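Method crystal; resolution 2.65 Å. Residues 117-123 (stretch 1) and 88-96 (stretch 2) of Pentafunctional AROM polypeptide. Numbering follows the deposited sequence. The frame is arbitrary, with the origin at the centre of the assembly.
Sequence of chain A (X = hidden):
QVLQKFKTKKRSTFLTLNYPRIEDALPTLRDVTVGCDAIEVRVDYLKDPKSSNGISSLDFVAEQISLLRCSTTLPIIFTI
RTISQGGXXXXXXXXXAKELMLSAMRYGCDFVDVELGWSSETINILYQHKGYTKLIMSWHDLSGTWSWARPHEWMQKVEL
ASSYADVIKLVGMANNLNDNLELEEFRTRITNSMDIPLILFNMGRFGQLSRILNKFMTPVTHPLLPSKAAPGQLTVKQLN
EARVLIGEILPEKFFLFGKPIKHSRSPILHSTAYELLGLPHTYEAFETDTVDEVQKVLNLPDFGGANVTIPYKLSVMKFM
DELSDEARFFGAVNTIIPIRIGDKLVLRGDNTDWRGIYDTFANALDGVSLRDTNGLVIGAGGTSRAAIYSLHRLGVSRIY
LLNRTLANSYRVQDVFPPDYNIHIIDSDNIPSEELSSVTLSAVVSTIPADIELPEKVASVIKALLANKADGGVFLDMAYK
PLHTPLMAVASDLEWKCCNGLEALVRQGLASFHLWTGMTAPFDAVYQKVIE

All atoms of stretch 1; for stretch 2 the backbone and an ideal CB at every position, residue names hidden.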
# COMPACT_ATOMS: atom_id res chain seq x y z
N GLY A 117 21.78 23.48 0.88
CA GLY A 117 21.96 24.91 1.10
C GLY A 117 21.97 25.34 2.54
O GLY A 117 22.35 26.46 2.82
N TRP A 118 21.54 24.47 3.46
CA TRP A 118 21.60 24.76 4.89
C TRP A 118 23.04 24.64 5.41
O TRP A 118 23.84 23.87 4.85
CB TRP A 118 20.72 23.81 5.71
CG TRP A 118 19.26 23.78 5.39
CD1 TRP A 118 18.52 22.67 5.07
CD2 TRP A 118 18.34 24.88 5.39
NE1 TRP A 118 17.21 23.02 4.87
CE2 TRP A 118 17.07 24.38 5.05
CE3 TRP A 118 18.47 26.25 5.64
CZ2 TRP A 118 15.94 25.19 4.95
CZ3 TRP A 118 17.34 27.06 5.54
CH2 TRP A 118 16.10 26.52 5.20
N SER A 119 23.37 25.37 6.46
CA SER A 119 24.72 25.33 7.02
C SER A 119 25.11 23.91 7.42
O SER A 119 24.26 23.08 7.75
CB SER A 119 24.84 26.26 8.25
OG SER A 119 24.06 25.79 9.33
N SER A 120 26.40 23.65 7.38
CA SER A 120 26.93 22.36 7.76
C SER A 120 26.72 22.13 9.25
O SER A 120 26.57 20.99 9.68
CB SER A 120 28.42 22.27 7.40
OG SER A 120 29.14 23.35 7.97
N GLU A 121 26.69 23.21 10.02
CA GLU A 121 26.32 23.13 11.42
C GLU A 121 24.92 22.55 11.57
O GLU A 121 24.72 21.61 12.35
CB GLU A 121 26.40 24.51 12.12
CG GLU A 121 26.32 24.42 13.66
CD GLU A 121 26.17 25.76 14.36
OE1 GLU A 121 25.84 25.77 15.56
OE2 GLU A 121 26.35 26.81 13.70
N THR A 122 23.96 23.10 10.83
CA THR A 122 22.57 22.66 10.92
C THR A 122 22.42 21.23 10.41
O THR A 122 21.73 20.43 11.04
CB THR A 122 21.62 23.62 10.18
OG1 THR A 122 21.48 24.81 10.96
CG2 THR A 122 20.24 23.01 9.98
N ILE A 123 23.08 20.91 9.31
CA ILE A 123 22.99 19.58 8.73
C ILE A 123 23.46 18.53 9.71
O ILE A 123 22.81 17.50 9.90
CB ILE A 123 23.81 19.47 7.43
CG1 ILE A 123 23.17 20.31 6.33
CG2 ILE A 123 23.88 18.03 6.95
CD1 ILE A 123 24.08 20.52 5.15
N UNK A 88 8.68 27.25 -1.51
CA UNK A 88 8.10 28.48 -0.97
C UNK A 88 8.69 28.93 0.35
O UNK A 88 8.34 30.00 0.82
CB UNK A 88 6.59 28.30 -0.80
N UNK A 89 9.58 28.14 0.94
CA UNK A 89 10.06 28.42 2.27
C UNK A 89 11.19 29.42 2.14
O UNK A 89 12.05 29.24 1.30
CB UNK A 89 10.51 27.15 2.99
N UNK A 90 11.20 30.45 2.99
CA UNK A 90 12.28 31.44 2.94
C UNK A 90 13.65 30.84 3.24
O UNK A 90 13.79 30.07 4.18
CB UNK A 90 11.99 32.57 3.93
N UNK A 91 14.65 31.21 2.46
CA UNK A 91 16.02 30.75 2.67
C UNK A 91 16.68 31.32 3.91
O UNK A 91 17.60 30.69 4.43
CB UNK A 91 16.87 31.10 1.45
N UNK A 92 16.26 32.50 4.35
CA UNK A 92 16.95 33.15 5.47
C UNK A 92 16.60 32.51 6.82
O UNK A 92 17.30 32.75 7.77
CB UNK A 92 16.60 34.64 5.50
N UNK A 93 15.56 31.67 6.86
CA UNK A 93 14.98 31.17 8.11
C UNK A 93 15.40 29.74 8.44
O UNK A 93 14.57 28.85 8.61
CB UNK A 93 13.45 31.24 8.03
N UNK A 94 16.71 29.54 8.55
CA UNK A 94 17.29 28.23 8.78
C UNK A 94 16.95 27.68 10.15
O UNK A 94 16.67 26.48 10.27
CB UNK A 94 18.81 28.29 8.61
N UNK A 95 17.00 28.52 11.17
CA UNK A 95 16.72 28.06 12.53
C UNK A 95 15.30 27.48 12.62
O UNK A 95 15.08 26.45 13.27
CB UNK A 95 16.89 29.21 13.53
N UNK A 96 14.36 28.10 11.92
CA UNK A 96 12.97 27.66 11.95
C UNK A 96 12.78 26.34 11.18
O UNK A 96 11.99 25.48 11.58
CB UNK A 96 12.07 28.75 11.36

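Stretch 1 offers two features to its partner: the indole of Trp 118, which reaches out with its six-membered ring foremost, and the start of a helix at Ser 119, where a free backbone N-H and the hydroxyls of Ser 119 and Thr 122 lie close together.

Position 88 lies beyond the reach of stretch 1, so nothing visible restricts it; the deposited residue is Leu 88.

At position 89 the CA-to-CB bond points toward stretch 1, yet the ideal CB has no neighbour there within 5.5 Å. A sizeable apolar side chain, aliphatic or aromatic, could extend to the indole. Phe 89 does so with chi1 t, bringing CD2 to 4.3 Å from Trp 118 CH2.

Position 90 points away, and its phi of -62° and psi of 136° would admit proline as well as many other residues. It is Pro 90; its backbone O approaches the indole edge.

Position 91 points sideways into space that stretch 1 leaves open, so small or polar residues would be suitable. Asn 91 occupies it, and its contact is through the backbone, with O 3.8 Å from Trp 118 CZ3.

Positions 92 and 93 both point away, and polar or charged residues of any size would suit them. They are Asp 92 and Lys 93, the latter at the N-cap position of the helix that begins at 94.

At position 94 the CA is 6.8 Å from Trp 118 CA, and the ideal CB lies 3.6 Å from Trp 118 CZ3 and 5.0 Å from Thr 122 OG1. The bond runs sideways, so a side chain must pass the indole before meeting the donors beyond it. An acceptor of some length is favoured: glutamate fits well, and glutamine is conceivable. The residue is Glu 94, extended with chi1 and chi2 both t. Its CG packs 3.5 Å from Trp 118 CE3, and its carboxylate spans the helix start: OE1 accepts from Ser 119 OG and from Thr 122 OG1, each at 2.6 Å, while OE2 accepts from Ser 119 N at 2.9 Å in a nearly linear bond. Ser 119 OG also accepts from Thr 122 N at 3.1 Å, so the same hydroxyl caps the helix and donates to the carboxylate.

Position 95 points away, and only a long, flexible side chain could turn back. Glu 95 does, its OE2 stopping 4.2 Å from Thr 122 OG1; a water bridges these two atoms, donating to both.

Position 96, out of reach, could suit many helix-compatible residues; it is Glu 96.

Stretch 2 88-96: LFPNDKEEE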
# COMPACT_ATOMS: atom_id res chain seq x y z
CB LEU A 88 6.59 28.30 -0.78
CG LEU A 88 5.78 27.86 -2.02
CD1 LEU A 88 4.30 27.61 -1.68
CD2 LEU A 88 5.92 28.87 -3.17
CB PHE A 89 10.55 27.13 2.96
CG PHE A 89 10.71 27.24 4.46
CD1 PHE A 89 9.65 26.93 5.31
CD2 PHE A 89 11.92 27.63 5.02
CE1 PHE A 89 9.79 27.03 6.69
CE2 PHE A 89 12.08 27.72 6.40
CZ PHE A 89 11.01 27.42 7.24
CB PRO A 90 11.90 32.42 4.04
CG PRO A 90 10.45 32.18 4.31
CD PRO A 90 10.24 30.74 4.07
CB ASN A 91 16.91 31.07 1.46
CG ASN A 91 16.55 30.24 0.25
OD1 ASN A 91 16.77 29.03 0.23
ND2 ASN A 91 16.01 30.89 -0.76
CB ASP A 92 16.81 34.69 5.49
CG ASP A 92 15.37 35.20 5.30
OD1 ASP A 92 14.42 34.59 5.83
OD2 ASP A 92 15.18 36.23 4.62
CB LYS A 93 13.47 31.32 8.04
CG LYS A 93 13.06 32.74 8.33
CD LYS A 93 11.56 32.94 8.14
CE LYS A 93 10.98 33.85 9.22
NZ LYS A 93 11.76 35.11 9.44
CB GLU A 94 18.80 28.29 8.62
CG GLU A 94 19.52 26.98 8.90
CD GLU A 94 20.99 27.07 8.62
OE1 GLU A 94 21.78 27.02 9.57
OE2 GLU A 94 21.37 27.21 7.45
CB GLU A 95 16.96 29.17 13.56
CG GLU A 95 18.42 29.63 13.66
CD GLU A 95 19.43 28.48 13.79
OE1 GLU A 95 19.36 27.71 14.78
OE2 GLU A 95 20.31 28.33 12.90
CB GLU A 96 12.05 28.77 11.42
CG GLU A 96 11.91 29.99 12.33
CD GLU A 96 13.07 31.01 12.28
OE1 GLU A 96 13.86 31.10 11.30
OE2 GLU A 96 13.18 31.77 13.28
O HOH W 1 22.35 26.22 12.95
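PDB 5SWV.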